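Local structure of racemase (Pseudovibrio sp. JE062, 3MKC) at residues 208-213 against 232-237; 63-68 against 94-99; 128-133 against 330-335; 45-50 against 315-320; 9-14 against 77-82. The protein is of unknown function but is named a racemase and belongs to the enolase superfamily, in which an N-terminal alpha+beta domain packs against a barrel domain. All coordinates share one frame; numbering follows the deposited sequence.

Contact 1. Residues 208-213 against 232-237; sequences MMVDYL and LELYFA
M209, modelled as selenomethionine, lies across the F236 ring, and this is the tightly packed part of the contact. Its CG sits 3.5 Å from the F236 ring centroid, only 10° off the normal, and its CB lies over the same ring near CE1. A chi1 of -68° sets CG anti to the carbonyl carbon, over the F236 ring; beyond it the chain bends at chi2 and again at chi3, and CE lies over one face of Y235, toward the rim. A long flexible chain suits this place because it meets two differently placed rings, making Met-aromatic contacts with both. Two backbone bonds tie the segments, Y235 N to M208 O (2.9 Å) and V210 N to F236 O (3.2 Å), and V210 pairs with A237 in parallel register. A237 is small enough for CE2 of Y212 to come within 3.7 Å of its CB. M208 and L234 lie side by side, CE of M208 3.7 Å from CD2 of L234. The solvent side is that of partly exposed L234 and exposed E233, where a water joins M208 N to E233 O. Another water bridges Y212 OH and F236 O. The phenol of Y235 bonds to Q310. The contact closes a beta-alpha-beta unit of strand 207-211, helix 219-228 and strand 236-238; strand 175-179 pairs with 207-211 in parallel, its A175 and K177 touching M209, while helix 188-202 receives M208, V210 and Y212.

Contact 2. Residues 63-68 against 94-99; sequences TEHKWL and TQWQGM
W67 and W96 are joined by a single backbone hydrogen bond, from W96 N to W67 O, at 2.8 Å and with an angle of 156° at the hydrogen. The same carbonyl lies near Q95 N, but at too poor an angle to bond. Within 63-68, W67 N donates to H65 ND1 at 3.1 Å. This bond helps to fix the imidazole's rotation, and histidine suits the place because one ring serves as both acceptor and aromatic partner.

The aromatic interaction is a T-shaped pair: the edge of H65 points at the face of the W96 five-membered ring, with centroids 5.1 Å apart and planes at 84°. H65 CE1 reaches closest, 3.9 Å from W96 CG. W96 swings its CG anti to the backbone N (chi1 -159°), while CG of H65 lies between the backbone N and the carbonyl carbon.

Polar and apolar contacts fill in the rest. The amide of Q95 stands nearly perpendicular to the W67 indole, with NE2 at the indole edge, 3.4 Å from CD1. A water accepts from both W67 NE1 and Q95 NE2, and Q95 NE2 also donates to the D92 carbonyl. CB of W96 rests 4.1 Å from CB of both W67 and L68.

The arrangement is that of a type I beta turn, H65 to L68, joined to a classic bulge in which E64 and H65 both face L68. It offers a carbonyl to the short, weakly bonded helix 95-98 within the N-terminal domain.

Contact 3. Residues 128-133 against 330-335; sequences QLLGGT and FAVGNA
L130 lays its CB against CB of A331 at 3.7 Å and carries its two methyls over to V332, where CD1 meets CG2 at 4.1 Å. A branched chain at 130 can serve both neighbours, and the small A331 lets the backbone of 128-133 draw close to the end of helix 319-331. At G132 the backbone itself touches: its O lies 3.4 Å from CA of A331 in a CA-H...O contact.

G131 and G132 both have positive phi. G131 ends the preceding helix in a Schellman motif, and glycine suits both positions because, at these backbone angles, a side chain would collide with the previous carbonyl oxygen. The chain thereby turns to bring T133 to the last turn of the other helix.

T133 makes the direct polar bond: OG1 donates to F330 O at 2.7 Å, from above the carbonyl plane (43° out of it). OG1 lies anti to the backbone N (chi1 -177°), which places it beside the F330 ring edge, in its plane, while the methyl CG2 lies 3.8 Å from F330 CD1. Threonine thus supplies a donor and a methyl from one branched carbon. The same OG1 also takes a hydrogen bond from K135 N.

Two waters donate to A331 O; one also donates to L130 O and the other to G132 O, at 2.7 Å. The chemistry implies that two carbonyls at the helix's C-terminal end, which have run out of backbone partners further along the helix, are satisfied across the junction by a hydroxyl and by water, with a modest apolar patch beside them.

Contact 4. Residues 45-50 against 315-320; sequences LGEADG and NWKTGI
G46 passes I320 with their CA atoms 6.1 Å apart, the backbones separating to 8.0 Å between CA of D49 and CA of K317, so that side chains do most of the joining. In E47 CG stands between the backbone N and the carbonyl carbon (chi1 74°), and the chain runs extended beyond it to T318, just before helix 319-331. Both oxygens are met on the syn side: OE1 by T318 OG1 at 2.8 Å, and OE2 by T318 N at 3.2 Å, the latter 17° out of plane. T318 OG1 also accepts from I320 N as the N-cap, so its hydroxyl serves helix and glutamate at once. T31 and T321 add hydroxyl bonds to this buried carboxylate, whose charge the nearby helix N-terminus would probably help to stabilise. CG2 of I320 packs 3.6 Å from CA of G46. K317 reaches D49 in a salt bridge, NZ to OD1 at 3.2 Å, whose hydrogen bond is weak; a water links NZ to A48 O and G50 O. K317 NZ also bonds to N30 O, and D49 pairs with R290. The contact fastens strand 43-48, an edge of the antiparallel sheet, to helix 319-331, with strand 29-38 touching K317, T318 and I320.

Contact 5. Residues 9-14 against 77-82; sequences VAPIKS and GRLPIE
I12 and P80 slide past each other in opposite directions, CG1 of I12 lying 3.8 Å from CG of P80. P11 and L79 instead lie side by side, pointing the same way, with CG 3.9 Å from CD2. V9 meets L79 at about a right angle and touches I81 through CG1, which lies anti to the backbone N (chi1 -175°) and 3.7 Å from CG2 of I81. Branched and cyclic apolar residues suit the place, giving short contact surfaces, and the proline rings are rigid. The backbone sets the register: I12 N donates to R78 O and G77 N to I12 O, both at 2.8 Å. P11, with no N-H to satisfy, suits the position before them and offers CA to R78 O at 3.4 Å. G77 has positive phi, at which any side chain would run into the carbonyl before it. R78, just before the type I turn from L79 to E82, forms a salt bridge through NH2 with OE1 of E82. The contact lies where strand 12-22 begins and the loop ahead of helix 83-93 ends. Helix 102-122 underlies it, touching I12, P80 and I81 and bonding A10 O through Q121, while strand 29-38 meets I12.

In the fold
Contacts 3 and 4 join the N-terminal domain to the barrel domain, using the two ends of helix 319-331; their centres are 19 Å apart. Contact 4 is the more central, its centre about 8 Å from that of the chain. In relatives the active site lies at the C-terminal ends of the barrel strands, capped by the N-terminal domain, so contact 4 is probably close to that region. Contact 1 belongs to the barrel alone, its nearest atoms about 9 Å from contact 4 and about 5 Å from contact 3. Contacts 2 and 5, centres 22 Å apart, bracket helix 83-93. Contacts 1 and 2 stand on opposite sides of the chain's centre, centres 40 Å apart.

Contact 1. Residues 208-213 against 232-237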
# COMPACT_ATOMS: atom_id res chain seq x y z
N MSE A 208 -18.40 -3.81 1.24
CA MSE A 208 -18.09 -2.61 2.01
C MSE A 208 -17.15 -2.90 3.16
O MSE A 208 -17.45 -3.71 4.03
CB MSE A 208 -19.38 -2.00 2.56
CG MSE A 208 -19.17 -0.68 3.29
SE MSE A 208 -20.86 0.16 3.73
CE MSE A 208 -20.64 0.41 5.61
N MSE A 209 -16.01 -2.21 3.15
CA MSE A 209 -15.00 -2.35 4.19
C MSE A 209 -15.09 -1.13 5.10
O MSE A 209 -15.61 -0.09 4.70
CB MSE A 209 -13.60 -2.41 3.58
CG MSE A 209 -13.34 -3.68 2.77
SE MSE A 209 -14.09 -3.74 0.99
CE MSE A 209 -12.66 -4.65 0.13
N VAL A 210 -14.58 -1.25 6.32
CA VAL A 210 -14.63 -0.13 7.26
C VAL A 210 -13.31 0.10 7.99
O VAL A 210 -12.71 -0.84 8.52
CB VAL A 210 -15.74 -0.35 8.32
CG1 VAL A 210 -15.87 0.89 9.19
CG2 VAL A 210 -17.07 -0.66 7.63
N ASP A 211 -12.89 1.36 8.02
CA ASP A 211 -11.66 1.78 8.69
C ASP A 211 -12.11 2.56 9.91
O ASP A 211 -12.66 3.66 9.79
CB ASP A 211 -10.84 2.67 7.75
CG ASP A 211 -9.58 3.23 8.41
OD1 ASP A 211 -9.32 2.93 9.59
OD2 ASP A 211 -8.85 3.98 7.74
N TYR A 212 -11.87 2.00 11.09
CA TYR A 212 -12.28 2.65 12.33
C TYR A 212 -11.25 3.66 12.84
O TYR A 212 -11.45 4.31 13.86
CB TYR A 212 -12.60 1.58 13.38
CG TYR A 212 -13.78 0.71 12.99
CD1 TYR A 212 -15.08 1.05 13.36
CD2 TYR A 212 -13.59 -0.44 12.23
CE1 TYR A 212 -16.17 0.27 12.97
CE2 TYR A 212 -14.67 -1.22 11.83
CZ TYR A 212 -15.96 -0.87 12.20
OH TYR A 212 -17.03 -1.65 11.81
N LEU A 213 -10.15 3.78 12.10
CA LEU A 213 -9.08 4.72 12.43
C LEU A 213 -8.57 4.72 13.87
O LEU A 213 -8.34 5.78 14.46
CB LEU A 213 -9.50 6.14 12.04
CG LEU A 213 -9.53 6.39 10.53
CD1 LEU A 213 -10.34 7.65 10.21
CD2 LEU A 213 -8.10 6.51 10.01
N LEU A 232 -24.93 -6.53 8.45
CA LEU A 232 -24.45 -5.64 7.39
C LEU A 232 -23.50 -6.38 6.46
O LEU A 232 -23.16 -5.90 5.38
CB LEU A 232 -23.74 -4.42 7.99
CG LEU A 232 -24.63 -3.52 8.85
CD1 LEU A 232 -23.84 -2.29 9.27
CD2 LEU A 232 -25.88 -3.11 8.07
N GLU A 233 -23.05 -7.56 6.87
CA GLU A 233 -22.16 -8.37 6.05
C GLU A 233 -20.96 -7.59 5.51
O GLU A 233 -20.62 -7.70 4.33
CB GLU A 233 -22.95 -8.95 4.87
CG GLU A 233 -24.18 -9.76 5.28
CD GLU A 233 -24.95 -10.29 4.08
OE1 GLU A 233 -24.33 -10.94 3.21
OE2 GLU A 233 -26.18 -10.06 4.01
N LEU A 234 -20.33 -6.81 6.37
CA LEU A 234 -19.17 -6.02 5.97
C LEU A 234 -17.98 -6.94 5.65
O LEU A 234 -17.83 -8.01 6.25
CB LEU A 234 -18.81 -5.03 7.08
CG LEU A 234 -19.97 -4.11 7.49
CD1 LEU A 234 -19.58 -3.25 8.69
CD2 LEU A 234 -20.36 -3.23 6.30
N TYR A 235 -17.16 -6.53 4.69
CA TYR A 235 -16.01 -7.32 4.28
C TYR A 235 -14.95 -7.41 5.38
O TYR A 235 -14.42 -8.48 5.64
CB TYR A 235 -15.37 -6.75 3.02
CG TYR A 235 -14.39 -7.71 2.40
CD1 TYR A 235 -14.79 -8.58 1.39
CD2 TYR A 235 -13.09 -7.80 2.88
CE1 TYR A 235 -13.91 -9.52 0.86
CE2 TYR A 235 -12.20 -8.73 2.37
CZ TYR A 235 -12.62 -9.59 1.36
OH TYR A 235 -11.74 -10.54 0.87
N PHE A 236 -14.63 -6.28 6.01
CA PHE A 236 -13.67 -6.31 7.09
C PHE A 236 -13.71 -5.12 8.03
O PHE A 236 -14.35 -4.10 7.74
CB PHE A 236 -12.23 -6.56 6.56
CG PHE A 236 -11.60 -5.40 5.80
CD1 PHE A 236 -11.60 -4.10 6.30
CD2 PHE A 236 -10.89 -5.66 4.63
CE1 PHE A 236 -10.88 -3.08 5.66
CE2 PHE A 236 -10.17 -4.65 3.97
CZ PHE A 236 -10.17 -3.36 4.49
N ALA A 237 -13.04 -5.28 9.17
CA ALA A 237 -12.96 -4.24 10.19
C ALA A 237 -11.49 -3.87 10.32
O ALA A 237 -10.69 -4.65 10.83
CB ALA A 237 -13.50 -4.75 11.50
O HOH W 1 -19.09 -6.32 2.03
O HOH W 2 -16.54 -3.59 10.01

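Contact 2. Residues 63-68 against 94-99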
# COMPACT_ATOMS: atom_id res chain seq x y z
N THR A 63 28.31 6.21 6.10
CA THR A 63 28.55 4.85 6.57
C THR A 63 29.53 4.85 7.74
O THR A 63 30.57 5.50 7.68
CB THR A 63 29.10 4.00 5.42
OG1 THR A 63 28.10 3.87 4.41
CG2 THR A 63 29.52 2.62 5.91
N GLU A 64 29.19 4.12 8.80
CA GLU A 64 30.05 4.06 9.98
C GLU A 64 30.63 2.68 10.26
O GLU A 64 31.83 2.53 10.50
CB GLU A 64 29.28 4.54 11.20
CG GLU A 64 28.88 6.00 11.13
CD GLU A 64 28.20 6.47 12.38
OE1 GLU A 64 28.69 6.15 13.48
OE2 GLU A 64 27.18 7.19 12.27
N HIS A 65 29.78 1.66 10.25
CA HIS A 65 30.26 0.31 10.49
C HIS A 65 29.44 -0.71 9.73
O HIS A 65 28.54 -0.34 8.97
CB HIS A 65 30.28 -0.00 12.00
CG HIS A 65 28.97 0.18 12.69
ND1 HIS A 65 27.94 -0.74 12.60
CD2 HIS A 65 28.52 1.15 13.52
CE1 HIS A 65 26.92 -0.34 13.33
NE2 HIS A 65 27.24 0.81 13.90
N LYS A 66 29.75 -1.98 9.93
CA LYS A 66 29.09 -3.06 9.22
C LYS A 66 27.57 -2.98 9.17
O LYS A 66 26.97 -3.28 8.14
CB LYS A 66 29.49 -4.42 9.80
CG LYS A 66 28.87 -5.58 9.05
CD LYS A 66 29.31 -6.92 9.59
CE LYS A 66 28.67 -8.05 8.81
NZ LYS A 66 29.08 -9.37 9.33
N TRP A 67 26.96 -2.58 10.27
CA TRP A 67 25.50 -2.52 10.34
C TRP A 67 24.91 -1.12 10.23
O TRP A 67 23.70 -0.95 10.30
CB TRP A 67 25.03 -3.18 11.64
CG TRP A 67 25.46 -4.62 11.74
CD1 TRP A 67 24.97 -5.67 11.03
CD2 TRP A 67 26.52 -5.15 12.56
NE1 TRP A 67 25.65 -6.82 11.35
CE2 TRP A 67 26.60 -6.53 12.28
CE3 TRP A 67 27.39 -4.59 13.49
CZ2 TRP A 67 27.53 -7.36 12.91
CZ3 TRP A 67 28.32 -5.42 14.12
CH2 TRP A 67 28.38 -6.79 13.83
N LEU A 68 25.77 -0.11 10.04
CA LEU A 68 25.32 1.27 9.90
C LEU A 68 25.90 1.82 8.60
O LEU A 68 26.87 2.57 8.59
CB LEU A 68 25.78 2.11 11.10
CG LEU A 68 25.33 3.57 11.20
CD1 LEU A 68 23.85 3.67 10.96
CD2 LEU A 68 25.68 4.12 12.58
N THR A 94 22.25 -2.22 7.02
CA THR A 94 21.61 -1.12 7.73
C THR A 94 20.88 -1.55 9.00
O THR A 94 20.09 -0.79 9.54
CB THR A 94 20.60 -0.43 6.81
OG1 THR A 94 19.64 -1.40 6.39
CG2 THR A 94 21.30 0.16 5.58
N GLN A 95 21.13 -2.76 9.47
CA GLN A 95 20.46 -3.27 10.66
C GLN A 95 20.51 -2.36 11.89
O GLN A 95 19.56 -2.34 12.68
CB GLN A 95 21.02 -4.63 11.06
CG GLN A 95 20.76 -5.74 10.08
CD GLN A 95 21.37 -7.03 10.54
OE1 GLN A 95 20.94 -7.61 11.54
NE2 GLN A 95 22.39 -7.49 9.83
N TRP A 96 21.60 -1.63 12.07
CA TRP A 96 21.71 -0.78 13.25
C TRP A 96 20.58 0.24 13.38
O TRP A 96 20.16 0.55 14.49
CB TRP A 96 23.06 -0.06 13.31
CG TRP A 96 23.38 0.39 14.71
CD1 TRP A 96 23.28 1.66 15.21
CD2 TRP A 96 23.76 -0.44 15.81
NE1 TRP A 96 23.58 1.66 16.56
CE2 TRP A 96 23.87 0.38 16.95
CE3 TRP A 96 24.02 -1.81 15.95
CZ2 TRP A 96 24.23 -0.11 18.21
CZ3 TRP A 96 24.37 -2.31 17.20
CH2 TRP A 96 24.47 -1.46 18.32
N GLN A 97 20.08 0.75 12.26
CA GLN A 97 19.00 1.73 12.33
C GLN A 97 17.91 1.59 11.27
O GLN A 97 17.07 2.48 11.14
CB GLN A 97 19.57 3.16 12.26
CG GLN A 97 20.40 3.47 11.02
CD GLN A 97 20.99 4.89 11.05
OE1 GLN A 97 21.11 5.49 12.11
NE2 GLN A 97 21.38 5.40 9.88
N GLY A 98 17.90 0.48 10.54
CA GLY A 98 16.88 0.33 9.51
C GLY A 98 16.10 -0.97 9.47
O GLY A 98 15.39 -1.22 8.50
N MSE A 99 16.20 -1.79 10.51
CA MSE A 99 15.49 -3.07 10.51
C MSE A 99 13.99 -2.92 10.60
O MSE A 99 13.25 -3.80 10.18
CB MSE A 99 15.95 -3.95 11.66
CG MSE A 99 17.25 -4.67 11.39
SE MSE A 99 17.57 -6.01 12.71
CE MSE A 99 17.77 -4.85 14.21
O HOH W 3 24.59 -9.27 10.81

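Contact 3. Residues 128-133 against 330-335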
# COMPACT_ATOMS: atom_id res chain seq x y z
N GLN A 128 5.56 -9.65 -14.41
CA GLN A 128 6.15 -10.86 -14.97
C GLN A 128 7.44 -11.21 -14.22
O GLN A 128 7.77 -12.38 -14.08
CB GLN A 128 6.42 -10.70 -16.46
CG GLN A 128 5.15 -10.47 -17.26
CD GLN A 128 5.34 -10.63 -18.75
OE1 GLN A 128 6.39 -10.30 -19.29
NE2 GLN A 128 4.31 -11.13 -19.42
N LEU A 129 8.14 -10.19 -13.74
CA LEU A 129 9.36 -10.43 -12.97
C LEU A 129 8.95 -11.04 -11.63
O LEU A 129 9.73 -11.75 -11.00
CB LEU A 129 10.13 -9.12 -12.73
CG LEU A 129 10.68 -8.40 -13.96
CD1 LEU A 129 11.46 -7.15 -13.51
CD2 LEU A 129 11.59 -9.33 -14.75
N LEU A 130 7.72 -10.77 -11.20
CA LEU A 130 7.22 -11.33 -9.94
C LEU A 130 6.59 -12.71 -10.12
O LEU A 130 6.06 -13.28 -9.17
CB LEU A 130 6.21 -10.38 -9.30
CG LEU A 130 6.78 -9.15 -8.59
CD1 LEU A 130 5.71 -8.08 -8.44
CD2 LEU A 130 7.35 -9.55 -7.24
N GLY A 131 6.65 -13.25 -11.34
CA GLY A 131 6.10 -14.59 -11.56
C GLY A 131 5.01 -14.75 -12.61
O GLY A 131 4.64 -15.87 -12.94
N GLY A 132 4.51 -13.64 -13.14
CA GLY A 132 3.45 -13.74 -14.13
C GLY A 132 2.10 -13.87 -13.46
O GLY A 132 1.98 -13.82 -12.24
N THR A 133 1.05 -14.05 -14.26
CA THR A 133 -0.28 -14.16 -13.70
C THR A 133 -1.17 -15.06 -14.53
O THR A 133 -0.90 -15.31 -15.70
CB THR A 133 -0.97 -12.78 -13.60
OG1 THR A 133 -2.25 -12.91 -12.99
CG2 THR A 133 -1.16 -12.19 -14.99
N PHE A 330 -1.78 -8.66 -9.66
CA PHE A 330 -1.74 -9.64 -10.74
C PHE A 330 -0.85 -10.84 -10.46
O PHE A 330 -1.26 -11.99 -10.65
CB PHE A 330 -1.29 -8.97 -12.04
CG PHE A 330 -2.42 -8.45 -12.88
CD1 PHE A 330 -3.26 -9.34 -13.55
CD2 PHE A 330 -2.66 -7.08 -12.97
CE1 PHE A 330 -4.34 -8.86 -14.31
CE2 PHE A 330 -3.74 -6.60 -13.72
CZ PHE A 330 -4.58 -7.50 -14.39
N ALA A 331 0.37 -10.58 -9.98
CA ALA A 331 1.32 -11.66 -9.76
C ALA A 331 1.43 -12.21 -8.34
O ALA A 331 1.77 -13.38 -8.15
CB ALA A 331 2.69 -11.22 -10.22
N VAL A 332 1.13 -11.37 -7.35
CA VAL A 332 1.28 -11.75 -5.95
C VAL A 332 -0.01 -11.86 -5.14
O VAL A 332 -0.16 -12.77 -4.33
CB VAL A 332 2.20 -10.75 -5.23
CG1 VAL A 332 2.56 -11.26 -3.84
CG2 VAL A 332 3.46 -10.51 -6.07
N GLY A 333 -0.92 -10.91 -5.36
CA GLY A 333 -2.18 -10.89 -4.64
C GLY A 333 -2.88 -12.22 -4.42
O GLY A 333 -2.95 -13.04 -5.34
N ASN A 334 -3.39 -12.43 -3.21
CA ASN A 334 -4.08 -13.66 -2.89
C ASN A 334 -5.51 -13.40 -2.44
O ASN A 334 -6.19 -14.30 -1.94
CB ASN A 334 -3.33 -14.43 -1.79
CG ASN A 334 -3.46 -13.78 -0.41
OD1 ASN A 334 -4.01 -12.69 -0.27
ND2 ASN A 334 -2.95 -14.46 0.61
N ALA A 335 -5.97 -12.16 -2.64
CA ALA A 335 -7.32 -11.77 -2.24
C ALA A 335 -8.16 -11.25 -3.40
O ALA A 335 -7.63 -10.91 -4.45
CB ALA A 335 -7.25 -10.72 -1.14
O HOH W 4 4.63 -14.13 -7.24
O HOH W 5 2.19 -15.40 -10.02

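Contact 4. Residues 45-50 against 315-320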
# COMPACT_ATOMS: atom_id res chain seq x y z
N LEU A 45 11.46 4.06 -11.10
CA LEU A 45 10.83 4.93 -10.12
C LEU A 45 10.10 4.17 -9.03
O LEU A 45 9.38 3.21 -9.30
CB LEU A 45 9.84 5.86 -10.82
CG LEU A 45 10.44 6.79 -11.88
CD1 LEU A 45 9.34 7.41 -12.71
CD2 LEU A 45 11.28 7.85 -11.20
N GLY A 46 10.29 4.62 -7.80
CA GLY A 46 9.63 4.02 -6.66
C GLY A 46 9.35 5.16 -5.71
O GLY A 46 9.66 6.31 -6.03
N GLU A 47 8.75 4.90 -4.56
CA GLU A 47 8.53 5.98 -3.62
C GLU A 47 8.50 5.43 -2.20
O GLU A 47 8.12 4.27 -1.98
CB GLU A 47 7.25 6.76 -3.95
CG GLU A 47 5.95 6.08 -3.63
CD GLU A 47 4.75 6.90 -4.07
OE1 GLU A 47 4.87 8.14 -4.17
OE2 GLU A 47 3.67 6.31 -4.30
N ALA A 48 8.94 6.25 -1.26
CA ALA A 48 9.01 5.88 0.15
C ALA A 48 8.09 6.73 1.02
O ALA A 48 7.88 7.91 0.75
CB ALA A 48 10.45 6.01 0.64
N ASP A 49 7.54 6.11 2.06
CA ASP A 49 6.66 6.83 2.98
C ASP A 49 7.53 7.56 4.01
O ASP A 49 8.75 7.40 4.01
CB ASP A 49 5.73 5.83 3.67
CG ASP A 49 4.53 6.49 4.32
OD1 ASP A 49 4.17 7.62 3.93
OD2 ASP A 49 3.93 5.87 5.22
N GLY A 50 6.89 8.37 4.86
CA GLY A 50 7.61 9.11 5.88
C GLY A 50 7.84 10.58 5.56
O GLY A 50 7.71 11.00 4.41
N ASN A 315 -2.51 1.26 0.50
CA ASN A 315 -2.07 2.06 -0.64
C ASN A 315 -2.72 3.44 -0.62
O ASN A 315 -3.89 3.59 -0.95
CB ASN A 315 -2.40 1.33 -1.94
CG ASN A 315 -2.19 2.20 -3.17
OD1 ASN A 315 -1.46 3.18 -3.13
ND2 ASN A 315 -2.83 1.82 -4.28
N TRP A 316 -1.93 4.43 -0.22
CA TRP A 316 -2.39 5.81 -0.17
C TRP A 316 -1.21 6.77 -0.35
O TRP A 316 -0.79 7.44 0.58
CB TRP A 316 -3.10 6.11 1.15
CG TRP A 316 -3.80 7.43 1.14
CD1 TRP A 316 -3.29 8.64 1.51
CD2 TRP A 316 -5.13 7.68 0.65
NE1 TRP A 316 -4.21 9.64 1.29
CE2 TRP A 316 -5.35 9.08 0.76
CE3 TRP A 316 -6.15 6.87 0.14
CZ2 TRP A 316 -6.55 9.68 0.36
CZ3 TRP A 316 -7.35 7.47 -0.26
CH2 TRP A 316 -7.53 8.87 -0.14
N LYS A 317 -0.67 6.79 -1.57
CA LYS A 317 0.44 7.67 -1.91
C LYS A 317 0.15 8.28 -3.28
O LYS A 317 -0.90 8.88 -3.47
CB LYS A 317 1.76 6.89 -1.97
CG LYS A 317 2.63 6.98 -0.73
CD LYS A 317 2.87 8.41 -0.26
CE LYS A 317 4.02 8.45 0.74
NZ LYS A 317 4.08 9.69 1.55
N THR A 318 1.08 8.12 -4.22
CA THR A 318 0.89 8.68 -5.55
C THR A 318 0.68 7.61 -6.61
O THR A 318 0.45 6.45 -6.29
CB THR A 318 2.08 9.56 -5.98
OG1 THR A 318 3.19 8.73 -6.34
CG2 THR A 318 2.48 10.48 -4.84
N GLY A 319 0.76 8.02 -7.88
CA GLY A 319 0.57 7.08 -8.96
C GLY A 319 1.66 6.03 -9.03
O GLY A 319 1.50 4.99 -9.66
N ILE A 320 2.79 6.30 -8.37
CA ILE A 320 3.89 5.35 -8.38
C ILE A 320 3.50 4.07 -7.63
O ILE A 320 3.73 2.96 -8.11
CB ILE A 320 5.15 5.95 -7.73
CG1 ILE A 320 5.58 7.20 -8.51
CG2 ILE A 320 6.27 4.93 -7.72
CD1 ILE A 320 6.84 7.87 -7.97
O HOH W 6 6.82 10.23 1.94

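Contact 5. Residues 9-14 against 77-82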
# COMPACT_ATOMS: atom_id res chain seq x y z
N VAL A 9 21.07 -5.25 -19.26
CA VAL A 9 21.08 -5.38 -17.81
C VAL A 9 22.38 -4.77 -17.33
O VAL A 9 23.37 -5.47 -17.11
CB VAL A 9 21.00 -6.86 -17.39
CG1 VAL A 9 20.89 -6.97 -15.88
CG2 VAL A 9 19.82 -7.52 -18.05
N ALA A 10 22.38 -3.45 -17.18
CA ALA A 10 23.57 -2.71 -16.75
C ALA A 10 23.53 -2.40 -15.26
O ALA A 10 22.45 -2.33 -14.67
CB ALA A 10 23.68 -1.41 -17.55
N PRO A 11 24.70 -2.17 -14.65
CA PRO A 11 24.80 -1.87 -13.22
C PRO A 11 24.15 -0.55 -12.84
O PRO A 11 24.05 0.37 -13.65
CB PRO A 11 26.31 -1.84 -12.96
CG PRO A 11 26.90 -2.61 -14.12
CD PRO A 11 26.04 -2.17 -15.27
N ILE A 12 23.72 -0.47 -11.58
CA ILE A 12 23.11 0.74 -11.05
C ILE A 12 24.21 1.79 -10.92
O ILE A 12 25.28 1.51 -10.37
CB ILE A 12 22.49 0.47 -9.67
CG1 ILE A 12 21.32 -0.50 -9.81
CG2 ILE A 12 22.06 1.78 -9.01
CD1 ILE A 12 20.69 -0.90 -8.49
N LYS A 13 23.95 2.99 -11.43
CA LYS A 13 24.94 4.06 -11.35
C LYS A 13 24.64 5.03 -10.21
O LYS A 13 25.55 5.49 -9.52
CB LYS A 13 24.98 4.84 -12.67
CG LYS A 13 25.96 6.00 -12.68
CD LYS A 13 25.96 6.69 -14.03
CE LYS A 13 26.90 7.88 -14.06
NZ LYS A 13 26.98 8.42 -15.45
N SER A 14 23.36 5.33 -10.00
CA SER A 14 22.99 6.25 -8.94
C SER A 14 21.59 6.00 -8.39
O SER A 14 20.74 5.38 -9.04
CB SER A 14 23.07 7.69 -9.44
OG SER A 14 22.05 7.98 -10.38
N GLY A 77 26.21 -0.15 -8.29
CA GLY A 77 27.09 -1.11 -8.92
C GLY A 77 26.47 -2.46 -9.22
O GLY A 77 26.96 -3.20 -10.07
N ARG A 78 25.37 -2.77 -8.54
CA ARG A 78 24.69 -4.05 -8.73
C ARG A 78 23.79 -4.08 -9.95
O ARG A 78 23.33 -3.03 -10.42
CB ARG A 78 23.86 -4.40 -7.48
CG ARG A 78 24.66 -4.53 -6.18
CD ARG A 78 25.66 -5.67 -6.25
NE ARG A 78 25.00 -6.97 -6.39
CZ ARG A 78 24.45 -7.65 -5.38
NH1 ARG A 78 24.47 -7.14 -4.16
NH2 ARG A 78 23.87 -8.83 -5.60
N LEU A 79 23.54 -5.27 -10.47
CA LEU A 79 22.66 -5.44 -11.62
C LEU A 79 21.23 -5.44 -11.07
O LEU A 79 20.90 -6.25 -10.21
CB LEU A 79 22.97 -6.76 -12.34
CG LEU A 79 24.41 -6.88 -12.83
CD1 LEU A 79 24.65 -8.25 -13.46
CD2 LEU A 79 24.70 -5.77 -13.83
N PRO A 80 20.38 -4.52 -11.55
CA PRO A 80 18.98 -4.32 -11.15
C PRO A 80 18.12 -5.58 -11.12
O PRO A 80 17.14 -5.65 -10.38
CB PRO A 80 18.47 -3.32 -12.18
CG PRO A 80 19.69 -2.55 -12.54
CD PRO A 80 20.72 -3.63 -12.67
N ILE A 81 18.49 -6.58 -11.92
CA ILE A 81 17.75 -7.83 -12.00
C ILE A 81 17.83 -8.66 -10.71
O ILE A 81 16.94 -9.46 -10.44
CB ILE A 81 18.23 -8.68 -13.20
CG1 ILE A 81 17.41 -9.97 -13.30
CG2 ILE A 81 19.71 -9.04 -13.03
CD1 ILE A 81 15.93 -9.74 -13.50
N GLU A 82 18.88 -8.48 -9.92
CA GLU A 82 19.03 -9.24 -8.67
C GLU A 82 18.34 -8.50 -7.53
O GLU A 82 18.96 -8.17 -6.52
CB GLU A 82 20.52 -9.43 -8.34
CG GLU A 82 21.34 -10.01 -9.47
CD GLU A 82 22.68 -10.53 -9.01
OE1 GLU A 82 23.49 -9.72 -8.51
OE2 GLU A 82 22.93 -11.74 -9.13